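Local atomic coordinates of putative peptidase M23 (Pseudomonas aeruginosa PAO1, PDB entry 2HSI), a protein that binds a zinc ion and probably acts as a metalloendopeptidase of the M23 family. Residues F209-V214 against M225-K231; L154-D159 against T191-A197; A139-R143 against S265-R270; L30-V35 against I275-F280. One frame throughout, in Å; residues are numbered along the deposited sequence.

Contact 1. Residues F209-V214 against M225-K231; sequences FNGKTV and MFCHLSK
Residues 209-214 and 225-231 pair antiparallel where a beta hairpin reaches its open end and both chains turn a corner, at Lys212 and at His228. Val214 and Phe226 form a regular hydrogen-bonded pair, CA atoms 5.3 Å apart: Val214 N donates to Phe226 O at 2.8 Å and Phe226 N to Val214 O at 2.9 Å. Beyond it the register bends, because His228 takes a left-handed conformation (phi 63°, psi 25°) and Gly211 a positive phi of 63° that favours glycine. The backbone stays bonded nonetheless: His228 N gives to Asn210 O at 2.7 Å and Leu229 N to Lys212 O at 3.0 Å. Thr213 (m) folds its hydroxyl back, OG1 donating to Gly211 O at 2.8 Å.

Val214 (p) sets CG1 3.9 Å from both Phe226 CB and Leu229 CD2; Val214 and Phe226 share a sheet face, and Leu229 reaches in from beyond the corner. Elsewhere Met225 (chi1 t, chi2 m) brings CE to 3.8 Å from Thr213 CG2 and 3.5 Å from Asn210 ND2, whose own hydrogen-bond partner is Gln137. The imidazole of His228 (m) has Asn210 O over one face, while its ND1 bonds Thr252 O.

His228 meets the ring of zinc ligand His259, its side chain about 6 Å (nearest atoms) from the zinc ion. Phe226 stacks on Trp262 of neighbouring strand 260-266, and helix 127-141 covers Thr213 and Met225.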
loop_
_atom_site.group_PDB
_atom_site.type_symbol
_atom_site.label_atom_id
_atom_site.label_comp_id
_atom_site.label_asym_id
_atom_site.label_seq_id
_atom_site.Cartn_x
_atom_site.Cartn_y
_atom_site.Cartn_z
ATOM N N PHE A 209 -3.760 -8.802 -17.550
ATOM C CA PHE A 209 -2.499 -8.054 -17.525
ATOM C C PHE A 209 -1.585 -8.464 -16.367
ATOM O O PHE A 209 -0.400 -8.758 -16.570
ATOM C CB PHE A 209 -2.766 -6.544 -17.474
ATOM C CG PHE A 209 -3.443 -6.008 -18.707
ATOM C CD1 PHE A 209 -2.752 -5.913 -19.908
ATOM C CD2 PHE A 209 -4.771 -5.593 -18.666
ATOM C CE1 PHE A 209 -3.377 -5.423 -21.061
ATOM C CE2 PHE A 209 -5.406 -5.097 -19.810
ATOM C CZ PHE A 209 -4.707 -5.016 -21.008
ATOM N N ASN A 210 -2.149 -8.487 -15.163
ATOM C CA ASN A 210 -1.376 -8.696 -13.937
ATOM C C ASN A 210 -1.081 -10.151 -13.582
ATOM O O ASN A 210 -0.287 -10.402 -12.687
ATOM C CB ASN A 210 -2.065 -7.996 -12.751
ATOM C CG ASN A 210 -1.938 -6.478 -12.809
ATOM O OD1 ASN A 210 -1.072 -5.945 -13.508
ATOM N ND2 ASN A 210 -2.792 -5.776 -12.059
ATOM N N GLY A 211 -1.717 -11.100 -14.272
ATOM C CA GLY A 211 -1.550 -12.523 -13.948
ATOM C C GLY A 211 -2.039 -12.878 -12.557
ATOM O O GLY A 211 -2.997 -12.265 -12.053
ATOM N N LYS A 212 -1.390 -13.861 -11.933
ATOM C CA LYS A 212 -1.794 -14.282 -10.588
ATOM C C LYS A 212 -1.481 -13.162 -9.603
ATOM O O LYS A 212 -0.333 -12.746 -9.450
ATOM C CB LYS A 212 -1.148 -15.603 -10.158
ATOM C CG LYS A 212 -1.492 -16.793 -11.062
ATOM C CD LYS A 212 -1.089 -18.105 -10.418
ATOM C CE LYS A 212 -0.961 -19.200 -11.469
ATOM N NZ LYS A 212 -2.163 -19.328 -12.335
ATOM N N THR A 213 -2.537 -12.662 -8.974
ATOM C CA THR A 213 -2.466 -11.424 -8.210
ATOM C C THR A 213 -3.044 -11.682 -6.847
ATOM O O THR A 213 -4.061 -12.354 -6.742
ATOM C CB THR A 213 -3.256 -10.292 -8.919
ATOM O OG1 THR A 213 -2.734 -10.108 -10.237
ATOM C CG2 THR A 213 -3.158 -8.953 -8.154
ATOM N N VAL A 214 -2.375 -11.170 -5.813
ATOM C CA VAL A 214 -2.862 -11.272 -4.445
ATOM C C VAL A 214 -2.791 -9.911 -3.729
ATOM O O VAL A 214 -1.793 -9.213 -3.829
ATOM C CB VAL A 214 -2.132 -12.412 -3.645
ATOM C CG1 VAL A 214 -0.599 -12.232 -3.624
ATOM C CG2 VAL A 214 -2.703 -12.549 -2.231
ATOM N N MET A 225 -0.042 -5.281 -2.715
ATOM C CA MET A 225 -0.489 -6.086 -3.845
ATOM C C MET A 225 0.738 -6.724 -4.482
ATOM O O MET A 225 1.801 -6.091 -4.569
ATOM C CB MET A 225 -1.271 -5.228 -4.849
ATOM C CG MET A 225 -1.748 -5.955 -6.125
ATOM S SD MET A 225 -0.459 -6.111 -7.391
ATOM C CE MET A 225 -1.379 -5.627 -8.857
ATOM N N PHE A 226 0.592 -7.981 -4.906
ATOM C CA PHE A 226 1.645 -8.703 -5.631
ATOM C C PHE A 226 1.047 -9.354 -6.851
ATOM O O PHE A 226 0.014 -10.001 -6.752
ATOM C CB PHE A 226 2.283 -9.780 -4.753
ATOM C CG PHE A 226 2.862 -9.249 -3.490
ATOM C CD1 PHE A 226 4.160 -8.767 -3.466
ATOM C CD2 PHE A 226 2.101 -9.196 -2.331
ATOM C CE1 PHE A 226 4.693 -8.256 -2.309
ATOM C CE2 PHE A 226 2.637 -8.671 -1.164
ATOM C CZ PHE A 226 3.931 -8.210 -1.155
ATOM N N CYS A 227 1.704 -9.203 -7.997
ATOM C CA CYS A 227 1.181 -9.767 -9.233
ATOM C C CYS A 227 2.243 -10.531 -10.030
ATOM O O CYS A 227 3.419 -10.550 -9.651
ATOM C CB CYS A 227 0.499 -8.691 -10.071
ATOM S SG CYS A 227 1.582 -7.343 -10.555
ATOM N N HIS A 228 1.792 -11.172 -11.114
ATOM C CA HIS A 228 2.591 -12.082 -11.961
ATOM C C HIS A 228 3.102 -13.332 -11.239
ATOM O O HIS A 228 4.089 -13.908 -11.656
ATOM C CB HIS A 228 3.771 -11.366 -12.653
ATOM C CG HIS A 228 3.395 -10.089 -13.340
ATOM N ND1 HIS A 228 2.582 -10.053 -14.449
ATOM C CD2 HIS A 228 3.726 -8.803 -13.073
ATOM C CE1 HIS A 228 2.428 -8.799 -14.841
ATOM N NE2 HIS A 228 3.113 -8.021 -14.022
ATOM N N LEU A 229 2.428 -13.766 -10.178
ATOM C CA LEU A 229 2.899 -14.924 -9.390
ATOM C C LEU A 229 2.787 -16.225 -10.189
ATOM O O LEU A 229 1.911 -16.350 -11.032
ATOM C CB LEU A 229 2.113 -15.066 -8.081
ATOM C CG LEU A 229 2.566 -14.213 -6.886
ATOM C CD1 LEU A 229 2.358 -12.743 -7.141
ATOM C CD2 LEU A 229 1.831 -14.612 -5.620
ATOM N N SER A 230 3.681 -17.177 -9.925
ATOM C CA SER A 230 3.559 -18.513 -10.493
ATOM C C SER A 230 2.587 -19.366 -9.658
ATOM O O SER A 230 1.904 -20.250 -10.175
ATOM C CB SER A 230 4.938 -19.179 -10.574
ATOM O OG SER A 230 5.527 -19.306 -9.281
ATOM N N LYS A 231 2.518 -19.062 -8.365
ATOM C CA LYS A 231 1.815 -19.869 -7.388
ATOM C C LYS A 231 1.310 -18.919 -6.306
ATOM O O LYS A 231 2.036 -18.006 -5.908
ATOM C CB LYS A 231 2.811 -20.866 -6.779
ATOM C CG LYS A 231 2.396 -22.321 -6.772
ATOM C CD LYS A 231 1.855 -22.722 -5.409
ATOM C CE LYS A 231 1.931 -24.230 -5.140
ATOM N NZ LYS A 231 3.291 -24.813 -5.291
#

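Contact 2. Residues L154-D159 against T191-A197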
loop_
_atom_site.group_PDB
_atom_site.type_symbol
_atom_site.label_atom_id
_atom_site.label_comp_id
_atom_site.label_asym_id
_atom_site.label_seq_id
_atom_site.Cartn_x
_atom_site.Cartn_y
_atom_site.Cartn_z
ATOM N N LEU A 154 8.089 -1.920 6.751
ATOM C CA LEU A 154 7.783 -3.199 6.116
ATOM C C LEU A 154 9.034 -3.998 5.804
ATOM O O LEU A 154 10.094 -3.429 5.525
ATOM C CB LEU A 154 6.995 -2.958 4.823
ATOM C CG LEU A 154 5.655 -2.234 4.936
ATOM C CD1 LEU A 154 4.995 -2.083 3.571
ATOM C CD2 LEU A 154 4.739 -2.952 5.907
ATOM N N ASP A 155 8.909 -5.322 5.863
ATOM C CA ASP A 155 9.969 -6.194 5.390
ATOM C C ASP A 155 9.923 -6.237 3.880
ATOM O O ASP A 155 8.853 -6.116 3.285
ATOM C CB ASP A 155 9.788 -7.618 5.904
ATOM C CG ASP A 155 9.930 -7.732 7.402
ATOM O OD1 ASP A 155 10.541 -6.847 8.038
ATOM O OD2 ASP A 155 9.430 -8.735 7.942
ATOM N N LYS A 156 11.088 -6.412 3.265
ATOM C CA LYS A 156 11.161 -6.787 1.860
ATOM C C LYS A 156 10.412 -8.110 1.693
ATOM O O LYS A 156 10.599 -9.030 2.490
ATOM C CB LYS A 156 12.613 -6.947 1.414
ATOM C CG LYS A 156 13.377 -5.646 1.294
ATOM C CD LYS A 156 14.859 -5.898 1.083
ATOM C CE LYS A 156 15.119 -6.540 -0.262
ATOM N NZ LYS A 156 16.565 -6.821 -0.464
ATOM N N PRO A 157 9.520 -8.188 0.689
ATOM C CA PRO A 157 8.766 -9.415 0.439
ATOM C C PRO A 157 9.585 -10.551 -0.174
ATOM O O PRO A 157 9.168 -11.708 -0.099
ATOM C CB PRO A 157 7.657 -8.967 -0.507
ATOM C CG PRO A 157 8.144 -7.727 -1.126
ATOM C CD PRO A 157 9.166 -7.109 -0.245
ATOM N N VAL A 158 10.735 -10.226 -0.767
ATOM C CA VAL A 158 11.683 -11.241 -1.245
ATOM C C VAL A 158 13.115 -10.866 -0.865
ATOM O O VAL A 158 13.450 -9.676 -0.801
ATOM C CB VAL A 158 11.604 -11.449 -2.784
ATOM C CG1 VAL A 158 10.345 -12.215 -3.177
ATOM C CG2 VAL A 158 11.652 -10.135 -3.510
ATOM N N ASP A 159 13.947 -11.874 -0.607
ATOM C CA ASP A 159 15.360 -11.656 -0.306
ATOM C C ASP A 159 16.165 -11.535 -1.603
ATOM O O ASP A 159 16.764 -12.507 -2.070
ATOM C CB ASP A 159 15.910 -12.782 0.584
ATOM C CG ASP A 159 15.153 -12.922 1.901
ATOM O OD1 ASP A 159 14.770 -11.891 2.499
ATOM O OD2 ASP A 159 14.951 -14.073 2.347
ATOM N N THR A 191 10.913 -18.023 -6.377
ATOM C CA THR A 191 11.301 -17.337 -5.142
ATOM C C THR A 191 10.050 -17.113 -4.277
ATOM O O THR A 191 9.051 -16.613 -4.781
ATOM C CB THR A 191 11.989 -15.987 -5.461
ATOM O OG1 THR A 191 13.141 -16.218 -6.284
ATOM C CG2 THR A 191 12.415 -15.252 -4.192
ATOM N N PRO A 192 10.088 -17.524 -2.987
ATOM C CA PRO A 192 8.929 -17.325 -2.102
ATOM C C PRO A 192 8.702 -15.849 -1.782
ATOM O O PRO A 192 9.667 -15.118 -1.552
ATOM C CB PRO A 192 9.317 -18.088 -0.825
ATOM C CG PRO A 192 10.475 -18.960 -1.214
ATOM C CD PRO A 192 11.190 -18.204 -2.287
ATOM N N ILE A 193 7.435 -15.428 -1.799
ATOM C CA ILE A 193 7.043 -14.048 -1.504
ATOM C C ILE A 193 6.420 -14.013 -0.120
ATOM O O ILE A 193 5.455 -14.728 0.143
ATOM C CB ILE A 193 6.045 -13.483 -2.559
ATOM C CG1 ILE A 193 6.688 -13.482 -3.951
ATOM C CG2 ILE A 193 5.607 -12.055 -2.197
ATOM C CD1 ILE A 193 5.709 -13.195 -5.090
ATOM N N LYS A 194 6.985 -13.186 0.753
ATOM C CA LYS A 194 6.543 -13.109 2.142
ATOM C C LYS A 194 5.770 -11.824 2.445
ATOM O O LYS A 194 6.072 -10.775 1.884
ATOM C CB LYS A 194 7.724 -13.305 3.093
ATOM C CG LYS A 194 8.326 -14.719 3.037
ATOM C CD LYS A 194 9.792 -14.733 3.438
ATOM C CE LYS A 194 10.686 -14.274 2.289
ATOM N NZ LYS A 194 12.121 -14.212 2.677
ATOM N N ALA A 195 4.751 -11.930 3.302
ATOM C CA ALA A 195 3.961 -10.765 3.735
ATOM C C ALA A 195 4.863 -9.736 4.418
ATOM O O ALA A 195 5.552 -10.061 5.390
ATOM C CB ALA A 195 2.848 -11.193 4.665
ATOM N N PRO A 196 4.896 -8.501 3.885
ATOM C CA PRO A 196 5.710 -7.407 4.453
ATOM C C PRO A 196 5.263 -6.971 5.854
ATOM O O PRO A 196 6.080 -6.445 6.625
ATOM C CB PRO A 196 5.497 -6.255 3.452
ATOM C CG PRO A 196 5.031 -6.905 2.192
ATOM C CD PRO A 196 4.194 -8.070 2.659
ATOM N N ALA A 197 3.975 -7.166 6.143
ATOM C CA ALA A 197 3.361 -6.983 7.464
ATOM C C ALA A 197 2.227 -7.981 7.550
ATOM O O ALA A 197 1.841 -8.560 6.530
ATOM C CB ALA A 197 2.799 -5.562 7.613
HETATM O O HOH W 1 8.621 -10.637 5.810
HETATM O O HOH W 2 12.162 -14.809 -0.787
#
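Proline rings set the shape of the fit between these two nearly antiparallel segments (165° apart). The ring of Pro157 is the central bump: its CB settles between Ile193 CG2 at 4.1 Å and Pro196 CG at 4.3 Å. Val158 fills the next hollow, with CG1 lying 3.4 Å from Pro192 O, 3.8 Å from Thr191 CG2 and 3.9 Å from Ile193 CG1. Toward the other end, Leu154 leans over Pro196 and the alanine after it, Leu154 CB meeting Pro196 CB at 3.9 Å and Leu154 CD2 meeting Ala197 CB at 3.7 Å.

Two backbone hydrogen bonds hold this fit, Asp155 N to Pro196 O (3.1 Å) and Lys194 N to Pro157 O (2.8 Å). Pro157 and Pro196, which have no N-H to give, take part as acceptors through their carbonyls. The Lys194 chain, bent at chi3 (m), brings NZ to within 2.9 Å of Asp159 OD2, a salt bridge. Water 1 fills a gap, donating to Asp155 OD2 (3.0 Å) and Ala195 O (3.2 Å), while the other oxygen of that carboxylate, OD1, pairs with Arg242.

Strand 192-194 is an outer strand of a small three-stranded sheet, beside 245-248. The apolar side of the contact rests on the larger sheet: Pro157 and Ile193 both touch Phe226 of strand 222-229 and Met260 of strand 260-266.

Contact 3. Residues A139-R143 against S265-R270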
loop_
_atom_site.group_PDB
_atom_site.type_symbol
_atom_site.label_atom_id
_atom_site.label_comp_id
_atom_site.label_asym_id
_atom_site.label_seq_id
_atom_site.Cartn_x
_atom_site.Cartn_y
_atom_site.Cartn_z
ATOM N N ALA A 139 -11.773 -1.743 -6.390
ATOM C CA ALA A 139 -12.515 -1.959 -5.145
ATOM C C ALA A 139 -11.622 -2.423 -3.995
ATOM O O ALA A 139 -11.778 -1.952 -2.869
ATOM C CB ALA A 139 -13.653 -2.938 -5.359
ATOM N N ALA A 140 -10.679 -3.325 -4.284
ATOM C CA ALA A 140 -9.776 -3.852 -3.245
ATOM C C ALA A 140 -8.889 -2.771 -2.612
ATOM O O ALA A 140 -8.748 -2.709 -1.389
ATOM C CB ALA A 140 -8.927 -4.968 -3.789
ATOM N N TYR A 141 -8.303 -1.912 -3.438
ATOM C CA TYR A 141 -7.509 -0.792 -2.916
ATOM C C TYR A 141 -8.309 0.196 -2.056
ATOM O O TYR A 141 -7.737 0.874 -1.196
ATOM C CB TYR A 141 -6.839 -0.044 -4.054
ATOM C CG TYR A 141 -5.664 -0.746 -4.696
ATOM C CD1 TYR A 141 -4.587 -1.235 -3.937
ATOM C CD2 TYR A 141 -5.603 -0.869 -6.079
ATOM C CE1 TYR A 141 -3.487 -1.847 -4.558
ATOM C CE2 TYR A 141 -4.530 -1.464 -6.698
ATOM C CZ TYR A 141 -3.476 -1.954 -5.946
ATOM O OH TYR A 141 -2.435 -2.549 -6.614
ATOM N N ARG A 142 -9.624 0.260 -2.287
ATOM C CA ARG A 142 -10.511 1.163 -1.561
ATOM C C ARG A 142 -11.087 0.556 -0.285
ATOM O O ARG A 142 -11.806 1.231 0.442
ATOM C CB ARG A 142 -11.644 1.650 -2.467
ATOM C CG ARG A 142 -11.159 2.654 -3.486
ATOM C CD ARG A 142 -12.137 2.865 -4.616
ATOM N NE ARG A 142 -11.538 3.736 -5.620
ATOM C CZ ARG A 142 -12.137 4.136 -6.738
ATOM N NH1 ARG A 142 -13.368 3.733 -7.028
ATOM N NH2 ARG A 142 -11.490 4.929 -7.579
ATOM N N ARG A 143 -10.766 -0.708 -0.009
ATOM C CA ARG A 143 -11.145 -1.318 1.267
ATOM C C ARG A 143 -10.505 -0.576 2.459
ATOM O O ARG A 143 -9.309 -0.267 2.441
ATOM C CB ARG A 143 -10.776 -2.796 1.302
ATOM C CG ARG A 143 -11.438 -3.551 2.447
ATOM C CD ARG A 143 -10.548 -4.677 2.898
ATOM N NE ARG A 143 -11.107 -5.495 3.977
ATOM C CZ ARG A 143 -11.949 -6.514 3.799
ATOM N NH1 ARG A 143 -12.364 -6.847 2.578
ATOM N NH2 ARG A 143 -12.375 -7.206 4.847
ATOM N N SER A 265 -0.291 0.550 -1.267
ATOM C CA SER A 265 -1.322 1.563 -1.341
ATOM C C SER A 265 -1.659 2.083 0.057
ATOM O O SER A 265 -1.616 1.341 1.043
ATOM C CB SER A 265 -2.557 0.995 -2.034
ATOM O OG SER A 265 -3.549 1.979 -2.312
ATOM N N LEU A 266 -1.979 3.370 0.117
ATOM C CA LEU A 266 -2.500 4.029 1.316
ATOM C C LEU A 266 -3.576 4.972 0.829
ATOM O O LEU A 266 -3.355 5.713 -0.134
ATOM C CB LEU A 266 -1.416 4.854 2.017
ATOM C CG LEU A 266 -0.388 4.185 2.934
ATOM C CD1 LEU A 266 0.792 5.131 3.134
ATOM C CD2 LEU A 266 -1.009 3.825 4.276
ATOM N N ASN A 267 -4.731 4.948 1.488
ATOM C CA ASN A 267 -5.902 5.760 1.111
ATOM C C ASN A 267 -6.175 5.810 -0.395
ATOM O O ASN A 267 -6.392 6.883 -0.958
ATOM C CB ASN A 267 -5.871 7.186 1.723
ATOM C CG ASN A 267 -4.552 7.921 1.495
ATOM O OD1 ASN A 267 -3.646 7.850 2.320
ATOM N ND2 ASN A 267 -4.428 8.600 0.354
ATOM N N ASP A 268 -6.144 4.633 -1.030
ATOM C CA ASP A 268 -6.327 4.493 -2.483
ATOM C C ASP A 268 -5.332 5.315 -3.322
ATOM O O ASP A 268 -5.685 5.866 -4.377
ATOM C CB ASP A 268 -7.781 4.770 -2.888
ATOM C CG ASP A 268 -8.118 4.278 -4.298
ATOM O OD1 ASP A 268 -7.505 3.296 -4.767
ATOM O OD2 ASP A 268 -9.012 4.888 -4.929
ATOM N N ALA A 269 -4.092 5.394 -2.836
ATOM C CA ALA A 269 -3.005 6.010 -3.570
ATOM C C ALA A 269 -1.817 5.059 -3.579
ATOM O O ALA A 269 -1.304 4.690 -2.509
ATOM C CB ALA A 269 -2.623 7.341 -2.934
ATOM N N ARG A 270 -1.385 4.649 -4.774
ATOM C CA ARG A 270 -0.151 3.862 -4.905
ATOM C C ARG A 270 1.062 4.725 -4.615
ATOM O O ARG A 270 1.251 5.799 -5.206
ATOM C CB ARG A 270 -0.007 3.195 -6.284
ATOM C CG ARG A 270 -0.556 1.769 -6.367
ATOM C CD ARG A 270 -1.972 1.759 -6.891
ATOM N NE ARG A 270 -2.920 1.950 -5.817
ATOM C CZ ARG A 270 -4.126 2.496 -5.939
ATOM N NH1 ARG A 270 -4.588 2.941 -7.099
ATOM N NH2 ARG A 270 -4.880 2.602 -4.872
HETATM O O HOH W 3 -5.278 1.845 -0.249
HETATM O O HOH W 4 -8.331 4.831 -7.882
#
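Two side chains at the end of helix 127-141 make this contact with the hairpin 265-270. The segment opens in the last turn of the helix, at Ala139 and Ala140. Tyr141 follows, its CA-to-CB bond directed at the hairpin. The guanidinium of Arg270 lies flat on its ring, centres 3.9 Å apart and planes at 15°, and with CZ 21° off the ring normal this is also a cation-pi interaction. The ring further packs CD1 against Ser265 CB at 3.6 Å. The Tyr141 carbonyl takes part through water 3, which donates to Tyr141 O (2.8 Å) and accepts from Ser265 OG (2.7 Å) and Asp268 N (3.0 Å).

Next comes Arg142, extended along the surface so that NE makes a salt bridge with Asp268 OD2 at 2.9 Å; water 4 links its NH2 to that same OD2. Since Asp268 OD1 binds Arg270 NH2 at 2.7 Å, the three charges form one network, and Arg270 NH2 is further held by Ser265 OG at 3.0 Å. Asp268 occupies a two-residue hairpin turn in which it and Asn267 both have positive phi. Last in the segment, Arg143 N bonds back to Ala140 O at 3.2 Å.

Lys58 of the N-terminal sheet also pairs with Asp268 OD2, and Asn267 bonds Gly75, so the turn connecting strands 260-266 and 269-271 joins helix 127-141 to the neighbouring domain.

Contact 4. Residues L30-V35 against I275-F280; sequences LLNKPV and IFIGAF
Segment 275-280 carries the end of a weakly bonded helix and its tail; segment 30-35 leaves helix 26-31 at Asn32 through inverse gamma turns centred on Asn32 and Pro34. The nearest CA pairs are Leu31-Ile275 at 6.3 Å and Leu30-Gly278 at 6.7 Å. Ile275 (m,t) leads, its CG2 4.0 Å from both Leu31 CD2 and Lys33 CG; water 5 donates to Ile275 O (2.8 Å) and Leu30 O (2.6 Å). Phe276 (m, chi2 -90°) sets CD1 3.8 Å from CD2 of Leu31 (m,t). At Gly278 (phi 87°, psi 30°) a Schellman motif ends the helix, and its CA rests 4.0 Å from CD1 of Leu30 (t,p). Phe280 (t, chi2 -89°) receives the aliphatic chain of Lys33 (m,m,t) over one ring face, a CH-pi contact with Lys33 CB 4.2 Å from the centroid, while Phe280 CZ lies 4.1 Å from Val35 CG2. This water-bridged packing joins the turns between helix 26-31 and the N-terminal sheet to C-terminal helix 273-277, consistent with an interdomain interface.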
loop_
_atom_site.group_PDB
_atom_site.type_symbol
_atom_site.label_atom_id
_atom_site.label_comp_id
_atom_site.label_asym_id
_atom_site.label_seq_id
_atom_site.Cartn_x
_atom_site.Cartn_y
_atom_site.Cartn_z
ATOM N N LEU A 30 11.262 7.944 9.173
ATOM C CA LEU A 30 11.223 6.974 8.081
ATOM C C LEU A 30 10.149 7.286 7.027
ATOM O O LEU A 30 10.414 7.264 5.826
ATOM C CB LEU A 30 10.999 5.567 8.642
ATOM C CG LEU A 30 11.098 4.390 7.668
ATOM C CD1 LEU A 30 12.536 3.918 7.528
ATOM C CD2 LEU A 30 10.216 3.265 8.153
ATOM N N LEU A 31 8.939 7.583 7.484
ATOM C CA LEU A 31 7.788 7.634 6.590
ATOM C C LEU A 31 7.437 9.006 6.047
ATOM O O LEU A 31 6.768 9.088 5.030
ATOM C CB LEU A 31 6.553 6.995 7.248
ATOM C CG LEU A 31 6.673 5.491 7.535
ATOM C CD1 LEU A 31 5.349 4.940 8.030
ATOM C CD2 LEU A 31 7.188 4.693 6.314
ATOM N N ASN A 32 7.871 10.078 6.709
ATOM C CA ASN A 32 7.559 11.421 6.215
ATOM C C ASN A 32 8.413 11.801 5.003
ATOM O O ASN A 32 9.468 12.426 5.140
ATOM C CB ASN A 32 7.675 12.480 7.319
ATOM C CG ASN A 32 6.977 13.777 6.962
ATOM O OD1 ASN A 32 5.851 13.776 6.458
ATOM N ND2 ASN A 32 7.643 14.898 7.230
ATOM N N LYS A 33 7.949 11.389 3.828
ATOM C CA LYS A 33 8.567 11.749 2.549
ATOM C C LYS A 33 7.482 12.377 1.672
ATOM O O LYS A 33 6.976 11.725 0.734
ATOM C CB LYS A 33 9.161 10.516 1.853
ATOM C CG LYS A 33 10.080 9.633 2.701
ATOM C CD LYS A 33 11.322 10.370 3.209
ATOM C CE LYS A 33 12.255 9.398 3.924
ATOM N NZ LYS A 33 13.054 10.046 4.995
ATOM N N PRO A 34 7.071 13.627 1.995
ATOM C CA PRO A 34 5.917 14.172 1.280
ATOM C C PRO A 34 6.257 14.742 -0.099
ATOM O O PRO A 34 6.544 15.932 -0.239
ATOM C CB PRO A 34 5.371 15.245 2.239
ATOM C CG PRO A 34 6.528 15.629 3.107
ATOM C CD PRO A 34 7.604 14.582 2.988
ATOM N N VAL A 35 6.220 13.864 -1.098
ATOM C CA VAL A 35 6.430 14.193 -2.509
ATOM C C VAL A 35 5.322 13.451 -3.296
ATOM O O VAL A 35 4.642 12.611 -2.716
ATOM C CB VAL A 35 7.864 13.759 -2.989
ATOM C CG1 VAL A 35 8.965 14.530 -2.252
ATOM C CG2 VAL A 35 8.073 12.258 -2.858
ATOM N N ILE A 275 10.056 3.542 0.371
ATOM C CA ILE A 275 9.900 4.370 1.583
ATOM C C ILE A 275 9.756 3.487 2.834
ATOM O O ILE A 275 10.422 3.705 3.853
ATOM C CB ILE A 275 8.684 5.333 1.434
ATOM C CG1 ILE A 275 8.938 6.350 0.313
ATOM C CG2 ILE A 275 8.328 6.050 2.771
ATOM C CD1 ILE A 275 7.724 7.157 -0.070
ATOM N N PHE A 276 8.928 2.451 2.713
ATOM C CA PHE A 276 8.585 1.566 3.820
ATOM C C PHE A 276 9.683 0.577 4.210
ATOM O O PHE A 276 9.683 0.060 5.325
ATOM C CB PHE A 276 7.289 0.815 3.486
ATOM C CG PHE A 276 6.118 1.724 3.271
ATOM C CD1 PHE A 276 5.303 2.086 4.338
ATOM C CD2 PHE A 276 5.850 2.247 2.009
ATOM C CE1 PHE A 276 4.230 2.940 4.153
ATOM C CE2 PHE A 276 4.788 3.107 1.821
ATOM C CZ PHE A 276 3.973 3.451 2.894
ATOM N N ILE A 277 10.600 0.300 3.291
ATOM C CA ILE A 277 11.711 -0.612 3.583
ATOM C C ILE A 277 12.999 0.154 3.924
ATOM O O ILE A 277 14.022 -0.448 4.247
ATOM C CB ILE A 277 11.931 -1.668 2.439
ATOM C CG1 ILE A 277 12.328 -0.993 1.119
ATOM C CG2 ILE A 277 10.672 -2.554 2.266
ATOM C CD1 ILE A 277 12.626 -1.965 -0.025
ATOM N N GLY A 278 12.922 1.484 3.862
ATOM C CA GLY A 278 14.054 2.366 4.155
ATOM C C GLY A 278 14.982 2.658 2.982
ATOM O O GLY A 278 16.170 2.910 3.186
ATOM N N ALA A 279 14.437 2.657 1.764
ATOM C CA ALA A 279 15.244 2.773 0.544
ATOM C C ALA A 279 14.872 3.946 -0.387
ATOM O O ALA A 279 15.151 3.898 -1.586
ATOM C CB ALA A 279 15.227 1.443 -0.221
ATOM N N PHE A 280 14.245 4.982 0.170
ATOM C CA PHE A 280 13.990 6.253 -0.524
ATOM C C PHE A 280 15.272 7.101 -0.355
ATOM O O PHE A 280 15.683 7.297 0.789
ATOM C CB PHE A 280 12.767 6.930 0.125
ATOM C CG PHE A 280 12.383 8.262 -0.474
ATOM C CD1 PHE A 280 12.938 9.451 0.007
ATOM C CD2 PHE A 280 11.431 8.333 -1.487
ATOM C CE1 PHE A 280 12.575 10.686 -0.538
ATOM C CE2 PHE A 280 11.061 9.561 -2.031
ATOM C CZ PHE A 280 11.636 10.739 -1.558
HETATM O O HOH W 5 11.914 6.000 4.148
#

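How the contacts relate
From the N terminus, 30-35 opens contact 4, whose partner waits near the C terminus, so its loop encloses everything else. Helix 127-141 then opens contact 3 at 139-143. Within that second loop lie two local closures in series: contact 2, shut when 191-197 returns to 154-159, and contact 1, shut by the hairpin pairing 209-214 with 225-231. Contact 3 closes at 265-270 and contact 4 soon after; none cross. Phe226 packs on Pro157 and Pro196, joining contacts 1 and 2, while Met225 touches Tyr141 of contact 3. Phe276 of contact 4 meets Leu266, tying the peptidase sheet to the domain interface.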